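Local structure of oxidoreductase, 2OG-Fe oxygenase family protein, putative, expressed (Oryza sativa subsp. japonica, 5XEG) at residues 27-32 with 222-227; 55-60 with 124-129; 116-121 with 151-156; 139-144 with 197-202. The protein probably acts as an iron- and 2-oxoglutarate-dependent dioxygenase of the AlkB family, this chain being the oxygenase domain of a longer protein. All coordinates share one frame; numbering follows the deposited sequence.

Three of the four contacts reach the 2-oxoglutarate: contact 1 through Arg223 and Asn225, contact 2 through Asn128, and contact 4 through the manganese that His139, Asp141 and His199 hold. Contacts 1 and 2 lie on neighbouring strands of one antiparallel sheet, their centres about 9 Å apart, and meet in Thr227 N to Leu126 O at 2.7 Å and Asn225 N to Asn128 O at 2.9 Å. Contact 4 sits on the four-stranded sheet, its centre about 14 Å from that of contact 2. Contact 3 lies away from the ligand but borders the site, where Val155 CG2 comes within 3.7 Å of Asp141 OD2; its centre is about 16 Å from that of contact 4.

Contact 1: residues 27-32 with 222-227; sequences DIIRRC and GRLNLT. With AKG (2-oxoglutaric acid), chain B.
Ile29 CD1 presses on Leu224 CD2 at 3.4 Å, closer than methyl groups usually come, the two side chains sliding past each other in opposite directions. This is the tight part of a buried, apolar seam between helix 22-37 and the strand that begins at Arg223, the local axes running at 89° to each other. With CG anti to its own backbone N (chi1 -171°), Leu224 also brings CD2 to 3.9 Å from Cys32 CB. Packing is easier toward Leu226, whose methyls lie about Ile28 CG2 and whose CD2 is 4.0 Å from Cys32 SG. On the helix's outer side Arg31 NE reaches back one turn to Asp27 OD2 in a salt bridge, entering from above the carboxylate plane.

Alternate residues of the strand face the ligand instead. The extended Arg223 lays its guanidinium edge against one carboxylate of 2-oxoglutarate, NH1 to O4 and NH2 to O3 both at 2.8 Å. Asn225 OD1 takes a bond from Thr227 OG1 on a lone pair and another from Asn128 ND2. An alanine at Asn225 would leave Thr227 OG1 and Asn128 ND2 without this acceptor, and would probably free the Thr227 hydroxyl to turn. The strand lies between 124-131 and 155-161 in the sheet, while Phe89 of helix 87-107 packs against Ile28 and Leu226.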
# COMPACT_ATOMS: atom_id res chain seq x y z
N ASP A 27 9.28 -7.28 -11.67
CA ASP A 27 8.51 -8.46 -11.50
C ASP A 27 7.10 -8.08 -10.93
O ASP A 27 6.11 -8.62 -11.36
CB ASP A 27 9.20 -9.41 -10.47
CG ASP A 27 8.51 -10.78 -10.34
OD1 ASP A 27 8.01 -11.34 -11.32
OD2 ASP A 27 8.54 -11.38 -9.26
N ILE A 28 7.07 -7.16 -10.01
CA ILE A 28 5.76 -6.72 -9.42
C ILE A 28 4.83 -6.15 -10.48
O ILE A 28 3.68 -6.50 -10.56
CB ILE A 28 5.98 -5.76 -8.25
CG1 ILE A 28 6.62 -6.53 -7.08
CG2 ILE A 28 4.64 -5.17 -7.79
CD1 ILE A 28 7.32 -5.68 -6.05
N ILE A 29 5.39 -5.26 -11.32
CA ILE A 29 4.65 -4.64 -12.39
C ILE A 29 4.18 -5.68 -13.37
O ILE A 29 3.02 -5.69 -13.73
CB ILE A 29 5.49 -3.54 -13.14
CG1 ILE A 29 5.90 -2.37 -12.23
CG2 ILE A 29 4.70 -3.04 -14.39
CD1 ILE A 29 4.71 -1.62 -11.58
N ARG A 30 5.09 -6.56 -13.85
CA ARG A 30 4.69 -7.58 -14.81
C ARG A 30 3.60 -8.49 -14.26
O ARG A 30 2.66 -8.76 -14.97
CB ARG A 30 5.91 -8.36 -15.35
CG ARG A 30 6.80 -7.54 -16.26
CD ARG A 30 8.04 -8.35 -16.66
NE ARG A 30 8.98 -7.60 -17.48
CZ ARG A 30 10.30 -7.90 -17.58
NH1 ARG A 30 10.84 -8.92 -16.89
NH2 ARG A 30 11.10 -7.15 -18.34
N ARG A 31 3.71 -8.96 -13.02
CA ARG A 31 2.66 -9.82 -12.45
C ARG A 31 1.30 -9.08 -12.31
O ARG A 31 0.26 -9.60 -12.66
CB ARG A 31 3.06 -10.31 -11.08
CG ARG A 31 4.16 -11.36 -11.06
CD ARG A 31 4.52 -11.62 -9.63
NE ARG A 31 5.61 -12.59 -9.52
CZ ARG A 31 5.43 -13.91 -9.38
NH1 ARG A 31 4.22 -14.46 -9.33
NH2 ARG A 31 6.49 -14.68 -9.27
N CYS A 32 1.35 -7.83 -11.87
CA CYS A 32 0.16 -7.00 -11.80
C CYS A 32 -0.47 -6.63 -13.13
O CYS A 32 -1.69 -6.54 -13.23
CB CYS A 32 0.44 -5.74 -10.91
SG CYS A 32 0.68 -6.01 -9.18
N GLY A 222 1.67 6.96 -14.46
CA GLY A 222 0.94 6.83 -13.21
C GLY A 222 1.68 6.04 -12.15
O GLY A 222 2.93 5.86 -12.21
N ARG A 223 0.93 5.59 -11.15
CA ARG A 223 1.51 4.97 -9.97
C ARG A 223 0.77 3.69 -9.60
O ARG A 223 -0.46 3.67 -9.62
CB ARG A 223 1.44 5.90 -8.78
CG ARG A 223 1.92 5.29 -7.49
CD ARG A 223 1.96 6.35 -6.40
NE ARG A 223 2.23 5.76 -5.07
CZ ARG A 223 1.30 5.39 -4.17
NH1 ARG A 223 -0.01 5.54 -4.36
NH2 ARG A 223 1.70 4.88 -3.02
N LEU A 224 1.52 2.63 -9.27
CA LEU A 224 0.94 1.38 -8.76
C LEU A 224 1.25 1.32 -7.30
O LEU A 224 2.41 1.45 -6.93
CB LEU A 224 1.54 0.18 -9.50
CG LEU A 224 0.90 -1.20 -9.25
CD1 LEU A 224 -0.52 -1.28 -9.68
CD2 LEU A 224 1.77 -2.22 -9.98
N ASN A 225 0.25 1.09 -6.48
CA ASN A 225 0.42 0.85 -5.06
C ASN A 225 -0.09 -0.55 -4.76
O ASN A 225 -1.08 -0.97 -5.34
CB ASN A 225 -0.40 1.87 -4.27
CG ASN A 225 -0.63 1.44 -2.82
OD1 ASN A 225 -1.70 0.98 -2.45
ND2 ASN A 225 0.40 1.58 -2.00
N LEU A 226 0.61 -1.28 -3.86
CA LEU A 226 0.11 -2.52 -3.30
C LEU A 226 0.07 -2.36 -1.81
O LEU A 226 1.13 -2.19 -1.20
CB LEU A 226 1.07 -3.68 -3.61
CG LEU A 226 1.09 -4.08 -5.09
CD1 LEU A 226 1.95 -3.13 -5.89
CD2 LEU A 226 1.60 -5.49 -5.30
N THR A 227 -1.13 -2.54 -1.20
CA THR A 227 -1.30 -2.33 0.21
C THR A 227 -1.70 -3.69 0.83
O THR A 227 -2.73 -4.23 0.44
CB THR A 227 -2.37 -1.27 0.47
OG1 THR A 227 -1.78 -0.02 0.06
CG2 THR A 227 -2.69 -1.22 1.95
C1 AKG B . -5.68 2.31 0.38
O1 AKG B . -6.26 1.89 1.40
O2 AKG B . -6.04 1.98 -0.77
C2 AKG B . -4.55 3.23 0.53
O5 AKG B . -4.51 4.00 1.48
C3 AKG B . -3.44 3.22 -0.48
C4 AKG B . -2.70 4.55 -0.44
C5 AKG B . -1.63 4.57 -1.50
O3 AKG B . -0.44 4.70 -1.15
O4 AKG B . -1.97 4.45 -2.70

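Contact 2: residues 55-60 with 124-129; sequences LQMMCL and ICLVNF. With AKG (2-oxoglutaric acid), chain B.
Met57 and Asn128 face each other as a non-hydrogen-bonded pair where strand 55-59 runs antiparallel to strand 124-131. On either side, Gln56 with Phe129 and Met58 with Val127 are hydrogen-bonded pairs, and Leu60 with Cys125 repeats the pattern at the far end. Each of these three pairs exchanges two backbone bonds; the straightest, Phe129 N to Gln56 O, is 2.8 Å with 175° at the hydrogen.

Asn128 can be followed outward. Its CB lies 3.8 Å from Leu55 CD1, which crosses over from the edge strand. CG stands anti to the carbonyl carbon (chi1 -69°), which carries the amide toward the ligand on the same face as Met57 and Leu126. There OD1 accepts from Arg48 NH1, and ND2 gives 2-oxoglutarate O2 a bond of 2.8 Å, bent to 138°. Both ends of the amide are thus engaged, which fixes its rotation. Beside it Leu126 splits its branches: CD1 touches the same O2 at 3.5 Å, while CD2 packs on Met57 CB at 3.9 Å.

On the face of Met58, Val127 and Leu60 the packing is apolar. Val127 CB lies 4.0 Å from Met58 CG, and Val127 CG2 meets Leu60 CG. At the Phe129 end a water joins Gln56 NE2 to Phe129 O.

Strand 55-59 is the outermost of the larger sheet, with 223-229 on the far side of 124-131. Trp64 covers Met57, Cys59 and Leu126, whereas Cys32 and Leu35 of helix 22-37 lie against Val127 and Leu60.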
# COMPACT_ATOMS: atom_id res chain seq x y z
N LEU A 55 -8.69 6.35 -10.29
CA LEU A 55 -8.24 5.21 -9.53
C LEU A 55 -8.98 3.96 -9.99
O LEU A 55 -10.21 3.92 -10.04
CB LEU A 55 -8.58 5.42 -8.03
CG LEU A 55 -8.25 4.26 -7.06
CD1 LEU A 55 -6.76 3.99 -7.08
CD2 LEU A 55 -8.63 4.67 -5.66
N GLN A 56 -8.22 2.91 -10.26
CA GLN A 56 -8.74 1.57 -10.39
C GLN A 56 -8.08 0.63 -9.37
O GLN A 56 -6.98 0.91 -8.86
CB GLN A 56 -8.39 1.07 -11.80
CG GLN A 56 -8.95 1.94 -12.97
CD GLN A 56 -8.31 1.47 -14.29
OE1 GLN A 56 -8.64 0.41 -14.72
NE2 GLN A 56 -7.35 2.23 -14.87
N MET A 57 -8.73 -0.47 -9.05
CA MET A 57 -8.25 -1.36 -8.01
C MET A 57 -8.50 -2.80 -8.34
O MET A 57 -9.39 -3.11 -9.14
CB MET A 57 -8.85 -1.02 -6.64
CG MET A 57 -10.37 -1.13 -6.61
SD MET A 57 -11.07 -0.76 -4.96
CE MET A 57 -10.75 -2.30 -4.14
N MET A 58 -7.76 -3.66 -7.68
CA MET A 58 -8.10 -5.08 -7.63
C MET A 58 -7.46 -5.66 -6.43
O MET A 58 -6.45 -5.12 -5.93
CB MET A 58 -7.61 -5.82 -8.90
CG MET A 58 -6.14 -5.86 -9.16
SD MET A 58 -5.54 -7.25 -10.30
CE MET A 58 -5.82 -8.56 -9.18
N CYS A 59 -8.06 -6.73 -5.92
CA CYS A 59 -7.55 -7.38 -4.74
C CYS A 59 -6.84 -8.66 -5.09
O CYS A 59 -7.23 -9.34 -6.07
CB CYS A 59 -8.67 -7.65 -3.76
SG CYS A 59 -9.36 -6.08 -3.06
N LEU A 60 -5.84 -9.00 -4.28
CA LEU A 60 -5.26 -10.38 -4.27
C LEU A 60 -5.48 -10.99 -2.90
O LEU A 60 -5.46 -10.28 -1.92
CB LEU A 60 -3.76 -10.35 -4.56
CG LEU A 60 -3.33 -9.43 -5.67
CD1 LEU A 60 -1.79 -9.32 -5.70
CD2 LEU A 60 -3.83 -9.98 -6.99
N ILE A 124 -4.61 -10.09 2.51
CA ILE A 124 -5.10 -9.28 1.39
C ILE A 124 -4.04 -8.34 0.90
O ILE A 124 -3.29 -7.82 1.71
CB ILE A 124 -6.36 -8.46 1.70
CG1 ILE A 124 -6.67 -7.49 0.51
CG2 ILE A 124 -6.18 -7.69 2.97
CD1 ILE A 124 -8.03 -6.86 0.40
N CYS A 125 -4.04 -8.15 -0.42
CA CYS A 125 -3.29 -7.13 -1.05
C CYS A 125 -4.23 -6.29 -1.91
O CYS A 125 -4.81 -6.80 -2.91
CB CYS A 125 -2.23 -7.72 -1.84
SG CYS A 125 -1.21 -6.53 -2.77
N LEU A 126 -4.41 -5.04 -1.54
CA LEU A 126 -5.17 -4.17 -2.39
C LEU A 126 -4.14 -3.53 -3.36
O LEU A 126 -3.14 -2.90 -2.92
CB LEU A 126 -5.82 -3.12 -1.56
CG LEU A 126 -6.99 -2.31 -2.05
CD1 LEU A 126 -7.32 -1.28 -0.97
CD2 LEU A 126 -6.79 -1.69 -3.41
N VAL A 127 -4.40 -3.70 -4.64
CA VAL A 127 -3.66 -3.11 -5.71
C VAL A 127 -4.45 -1.95 -6.29
O VAL A 127 -5.53 -2.15 -6.90
CB VAL A 127 -3.37 -4.15 -6.82
CG1 VAL A 127 -2.35 -3.61 -7.83
CG2 VAL A 127 -2.90 -5.45 -6.15
N ASN A 128 -3.90 -0.75 -6.12
CA ASN A 128 -4.45 0.50 -6.56
C ASN A 128 -3.62 1.01 -7.74
O ASN A 128 -2.38 1.13 -7.62
CB ASN A 128 -4.34 1.55 -5.42
CG ASN A 128 -5.23 1.27 -4.26
OD1 ASN A 128 -6.46 1.22 -4.41
ND2 ASN A 128 -4.64 1.10 -3.09
N PHE A 129 -4.26 1.40 -8.82
CA PHE A 129 -3.56 2.03 -9.91
C PHE A 129 -4.13 3.44 -10.11
O PHE A 129 -5.32 3.60 -10.34
CB PHE A 129 -3.61 1.31 -11.20
CG PHE A 129 -2.80 2.06 -12.28
CD1 PHE A 129 -1.45 2.10 -12.13
CD2 PHE A 129 -3.40 2.79 -13.25
CE1 PHE A 129 -0.67 2.81 -13.00
CE2 PHE A 129 -2.61 3.50 -14.15
CZ PHE A 129 -1.28 3.52 -13.99
C1 AKG B . -5.68 2.31 0.38
O1 AKG B . -6.26 1.89 1.40
O2 AKG B . -6.04 1.98 -0.77
C2 AKG B . -4.55 3.23 0.53
O5 AKG B . -4.51 4.00 1.48
C3 AKG B . -3.44 3.22 -0.48
C4 AKG B . -2.70 4.55 -0.44
C5 AKG B . -1.63 4.57 -1.50
O3 AKG B . -0.44 4.70 -1.15
O4 AKG B . -1.97 4.45 -2.70
O HOH W 1 -6.55 4.37 -12.93

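Contact 3: residues 116-121 with 151-156; sequences ELPPLS and KGLPVV
A Schellman motif closes helix 146-151 at Gly152, whose positive phi turns the chain out of the last helical turn and into strand 155-161, one of the strands of the larger sheet in this double-stranded β-helix (jelly-roll) domain. Pro118, Leu120 and their neighbours, in the loop between helix 87-107 and strand 124-131, pack over that exit. No hydrogen bond crosses, so the two pieces of chain are held by apolar packing.

Pro118 meets the turn with its ring. CG sits 3.5 Å from Lys151 O, with Gly152 O a little farther off, and CB is 3.7 Å from Leu153 CD1. The next ring across, Pro154, brings its CD up to the Pro118 carbonyl oxygen and also touches Leu120 CD1 at 3.9 Å. Leu120 carries the other half of the contact. With chi1 at -160°, its CG turns away from the backbone N, which sends both methyls across to the strand entrance: CD1 lies 3.3 Å from Pro154 O, and CD2 reaches Val156 CG2 at 4.0 Å.

Helix 87-107 backs this packing, Ile97 touching Leu120 and Val93 touching Val156, while Lys94 NZ bonds to Leu120 O. From strand 187-190, Ile189 lies against both Leu117 and Pro154. Leu153 O is taken by Arg195 NE. The carbonyl of Pro118, by contrast, is buried with no hydrogen-bond partner in the model, and its O rests 3.3 Å from Pro154 CD.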
# COMPACT_ATOMS: atom_id res chain seq x y z
N GLU A 116 8.50 -1.98 18.46
CA GLU A 116 8.53 -3.16 17.64
C GLU A 116 7.16 -3.32 16.97
O GLU A 116 6.13 -3.25 17.63
CB GLU A 116 8.79 -4.39 18.54
CG GLU A 116 9.14 -5.64 17.77
CD GLU A 116 9.37 -6.88 18.70
OE1 GLU A 116 9.29 -6.77 19.89
OE2 GLU A 116 9.54 -7.96 18.18
N LEU A 117 7.18 -3.53 15.66
CA LEU A 117 5.95 -3.79 14.93
C LEU A 117 5.61 -5.28 14.99
O LEU A 117 6.49 -6.17 14.81
CB LEU A 117 6.23 -3.40 13.47
CG LEU A 117 6.24 -1.91 13.15
CD1 LEU A 117 7.07 -1.64 11.89
CD2 LEU A 117 4.82 -1.40 13.06
N PRO A 118 4.32 -5.60 15.15
CA PRO A 118 3.87 -7.02 15.08
C PRO A 118 4.16 -7.64 13.71
O PRO A 118 4.21 -6.88 12.72
CB PRO A 118 2.38 -6.91 15.26
CG PRO A 118 2.14 -5.62 15.91
CD PRO A 118 3.20 -4.70 15.42
N PRO A 119 4.38 -8.97 13.64
CA PRO A 119 4.54 -9.60 12.34
C PRO A 119 3.22 -9.55 11.57
O PRO A 119 2.18 -9.25 12.14
CB PRO A 119 4.92 -11.06 12.65
CG PRO A 119 4.28 -11.28 13.96
CD PRO A 119 4.30 -9.98 14.72
N LEU A 120 3.33 -9.76 10.28
CA LEU A 120 2.19 -9.77 9.41
C LEU A 120 2.27 -11.02 8.55
O LEU A 120 3.30 -11.33 7.99
CB LEU A 120 2.18 -8.52 8.52
CG LEU A 120 0.87 -8.14 7.89
CD1 LEU A 120 -0.08 -7.66 8.97
CD2 LEU A 120 1.02 -7.11 6.74
N SER A 121 1.13 -11.67 8.46
CA SER A 121 0.91 -12.70 7.42
C SER A 121 -0.26 -12.21 6.56
O SER A 121 -1.38 -12.59 6.78
CB SER A 121 0.66 -14.04 8.11
OG SER A 121 1.87 -14.39 8.78
N LYS A 151 -4.54 -5.53 17.97
CA LYS A 151 -3.15 -5.99 18.00
C LYS A 151 -2.19 -5.01 17.27
O LYS A 151 -0.98 -5.06 17.43
CB LYS A 151 -3.06 -7.39 17.38
CG LYS A 151 -3.54 -8.45 18.35
CD LYS A 151 -3.93 -9.73 17.63
CE LYS A 151 -2.71 -10.46 17.10
NZ LYS A 151 -2.78 -11.93 17.36
N GLY A 152 -2.75 -4.12 16.46
CA GLY A 152 -1.97 -3.12 15.75
C GLY A 152 -1.20 -3.78 14.59
O GLY A 152 -0.13 -3.28 14.19
N LEU A 153 -1.75 -4.85 14.03
CA LEU A 153 -1.06 -5.58 12.96
C LEU A 153 -0.89 -4.58 11.84
O LEU A 153 -1.83 -3.92 11.50
CB LEU A 153 -1.88 -6.73 12.44
CG LEU A 153 -1.75 -8.08 13.15
CD1 LEU A 153 -1.07 -8.12 14.49
CD2 LEU A 153 -2.86 -9.03 12.94
N PRO A 154 0.30 -4.48 11.30
CA PRO A 154 0.59 -3.34 10.39
C PRO A 154 0.02 -3.41 9.00
O PRO A 154 -0.33 -4.45 8.50
CB PRO A 154 2.15 -3.31 10.31
CG PRO A 154 2.51 -4.74 10.56
CD PRO A 154 1.51 -5.27 11.59
N VAL A 155 -0.02 -2.23 8.37
CA VAL A 155 -0.31 -2.10 6.95
C VAL A 155 1.02 -1.92 6.32
O VAL A 155 1.81 -1.10 6.81
CB VAL A 155 -1.17 -0.83 6.67
CG1 VAL A 155 -1.39 -0.62 5.17
CG2 VAL A 155 -2.51 -0.95 7.44
N VAL A 156 1.29 -2.67 5.26
CA VAL A 156 2.59 -2.55 4.53
C VAL A 156 2.30 -2.19 3.09
O VAL A 156 1.55 -2.86 2.40
CB VAL A 156 3.33 -3.87 4.55
CG1 VAL A 156 4.63 -3.79 3.74
CG2 VAL A 156 3.68 -4.26 6.00

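Contact 4: residues 139-144 with 197-202; sequences HQDKDE and IFHGVS. With MN (manganese (II) ion), chain C; AKG (2-oxoglutaric acid), chain B.
His139 NE2 and His199 NE2 lie only 3.2 Å apart, because both bind the same manganese. Asp141 OD1 completes the protein's share, the His-X-Asp...His facial triad of 2-oxoglutarate oxygenases, where iron is the predicted catalytic metal. Ligand O1 and O5 and a water fill the remaining places, making six in all.

The histidines reach the metal alike: each CG sits between the backbone N and the carbonyl carbon (chi1 near 60°), and the rings incline at 57° to each other. Between their backbones run two bonds, His139 N to His199 O (2.9 Å) and His199 N to His139 O. On the side of each ring away from the metal, His199 ND1 donates to Ile197 O at 2.9 Å and His139 ND1 bonds to Gly137 O, which orients both rings. The Asp141 carboxylate stands nearly upright to the His199 ring; its OD2 pairs with Arg229 and accepts a hydrogen bond from the metal-bound water.

Outside the site, Gln140 lays its amide flat on Phe198, planes 6° apart, with CG 3.5 Å above the ring centre; NE2 bonds to Leu196 O. Replacing Phe198 with an alanine would take away the ring beneath Gln140 CG and its amide, which would probably keep the Leu196 bond but have less to fix its tilt.

Strand 198-204 lies between 134-139 and 164-169 in the smaller sheet, and Phe190 of strand 187-190 meets Asp141 and His199 from the larger one.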
# COMPACT_ATOMS: atom_id res chain seq x y z
N HIS A 139 -8.60 8.66 4.88
CA HIS A 139 -9.42 7.62 5.48
C HIS A 139 -8.54 6.81 6.42
O HIS A 139 -7.30 6.87 6.33
CB HIS A 139 -10.00 6.65 4.39
CG HIS A 139 -8.93 5.93 3.66
ND1 HIS A 139 -8.16 6.56 2.72
CD2 HIS A 139 -8.41 4.69 3.82
CE1 HIS A 139 -7.23 5.73 2.30
NE2 HIS A 139 -7.34 4.61 2.98
N GLN A 140 -9.19 6.00 7.25
CA GLN A 140 -8.53 5.00 8.09
C GLN A 140 -8.75 3.64 7.43
O GLN A 140 -9.80 3.40 6.89
CB GLN A 140 -9.24 4.97 9.46
CG GLN A 140 -8.93 6.23 10.27
CD GLN A 140 -9.65 6.22 11.62
OE1 GLN A 140 -10.90 6.09 11.69
NE2 GLN A 140 -8.88 6.36 12.71
N ASP A 141 -7.81 2.74 7.61
CA ASP A 141 -7.94 1.31 7.27
C ASP A 141 -8.58 0.68 8.49
O ASP A 141 -7.94 0.20 9.39
CB ASP A 141 -6.59 0.68 6.95
CG ASP A 141 -6.03 1.14 5.58
OD1 ASP A 141 -6.62 1.98 4.88
OD2 ASP A 141 -5.01 0.59 5.22
N LYS A 142 -9.90 0.69 8.49
CA LYS A 142 -10.64 0.25 9.69
C LYS A 142 -11.58 -0.90 9.41
O LYS A 142 -12.44 -1.17 10.24
CB LYS A 142 -11.41 1.42 10.25
CG LYS A 142 -12.40 2.06 9.29
CD LYS A 142 -13.13 3.19 10.01
CE LYS A 142 -14.41 3.60 9.34
NZ LYS A 142 -14.22 3.86 7.91
N ASP A 143 -11.48 -1.56 8.25
CA ASP A 143 -12.41 -2.66 7.90
C ASP A 143 -11.91 -4.05 8.27
O ASP A 143 -12.64 -5.03 8.03
CB ASP A 143 -12.79 -2.68 6.41
CG ASP A 143 -13.48 -1.43 5.97
OD1 ASP A 143 -14.02 -0.71 6.86
OD2 ASP A 143 -13.54 -1.20 4.74
N GLU A 144 -10.72 -4.14 8.86
CA GLU A 144 -10.15 -5.40 9.31
C GLU A 144 -10.83 -5.77 10.64
O GLU A 144 -11.47 -4.93 11.30
CB GLU A 144 -8.62 -5.36 9.38
CG GLU A 144 -7.94 -5.08 8.03
CD GLU A 144 -8.21 -3.71 7.47
OE1 GLU A 144 -8.13 -2.75 8.22
OE2 GLU A 144 -8.59 -3.57 6.30
N ILE A 197 -3.95 5.61 11.60
CA ILE A 197 -3.81 6.92 11.00
C ILE A 197 -4.83 7.15 9.90
O ILE A 197 -5.15 6.26 9.08
CB ILE A 197 -2.37 7.21 10.50
CG1 ILE A 197 -1.91 6.10 9.50
CG2 ILE A 197 -1.48 7.45 11.68
CD1 ILE A 197 -0.60 6.44 8.79
N PHE A 198 -5.28 8.39 9.80
CA PHE A 198 -5.93 8.88 8.55
C PHE A 198 -4.89 9.13 7.52
O PHE A 198 -3.81 9.66 7.80
CB PHE A 198 -6.74 10.19 8.82
CG PHE A 198 -8.07 9.96 9.49
CD1 PHE A 198 -8.13 9.90 10.89
CD2 PHE A 198 -9.25 9.84 8.77
CE1 PHE A 198 -9.33 9.70 11.54
CE2 PHE A 198 -10.46 9.59 9.44
CZ PHE A 198 -10.50 9.53 10.82
N HIS A 199 -5.14 8.71 6.28
CA HIS A 199 -4.10 8.78 5.28
C HIS A 199 -4.74 8.80 3.90
O HIS A 199 -5.93 8.49 3.72
CB HIS A 199 -3.08 7.63 5.38
CG HIS A 199 -3.70 6.30 5.25
ND1 HIS A 199 -4.41 5.70 6.29
CD2 HIS A 199 -3.84 5.48 4.18
CE1 HIS A 199 -4.93 4.58 5.86
NE2 HIS A 199 -4.55 4.38 4.61
N GLY A 200 -3.95 9.27 2.95
CA GLY A 200 -4.48 9.32 1.59
C GLY A 200 -3.42 9.86 0.62
O GLY A 200 -2.29 10.10 1.01
N VAL A 201 -3.80 10.01 -0.65
CA VAL A 201 -2.88 10.42 -1.71
C VAL A 201 -3.46 11.74 -2.30
O VAL A 201 -4.54 11.74 -2.85
CB VAL A 201 -2.74 9.32 -2.79
CG1 VAL A 201 -1.91 9.85 -3.94
CG2 VAL A 201 -2.08 8.10 -2.22
N SER A 202 -2.73 12.85 -2.11
CA SER A 202 -3.22 14.14 -2.53
C SER A 202 -2.89 14.46 -3.95
O SER A 202 -3.55 15.32 -4.57
CB SER A 202 -2.69 15.25 -1.61
OG SER A 202 -1.30 15.15 -1.51
MN MN C . -5.67 3.07 3.23
C1 AKG B . -5.68 2.31 0.38
O1 AKG B . -6.26 1.89 1.40
O2 AKG B . -6.04 1.98 -0.77
C2 AKG B . -4.55 3.23 0.53
O5 AKG B . -4.51 4.00 1.48
C3 AKG B . -3.44 3.22 -0.48
C4 AKG B . -2.70 4.55 -0.44
C5 AKG B . -1.63 4.57 -1.50
O3 AKG B . -0.44 4.70 -1.15
O4 AKG B . -1.97 4.45 -2.70
O HOH W 2 -5.37 3.53 9.18
O HOH W 3 -3.95 1.69 3.22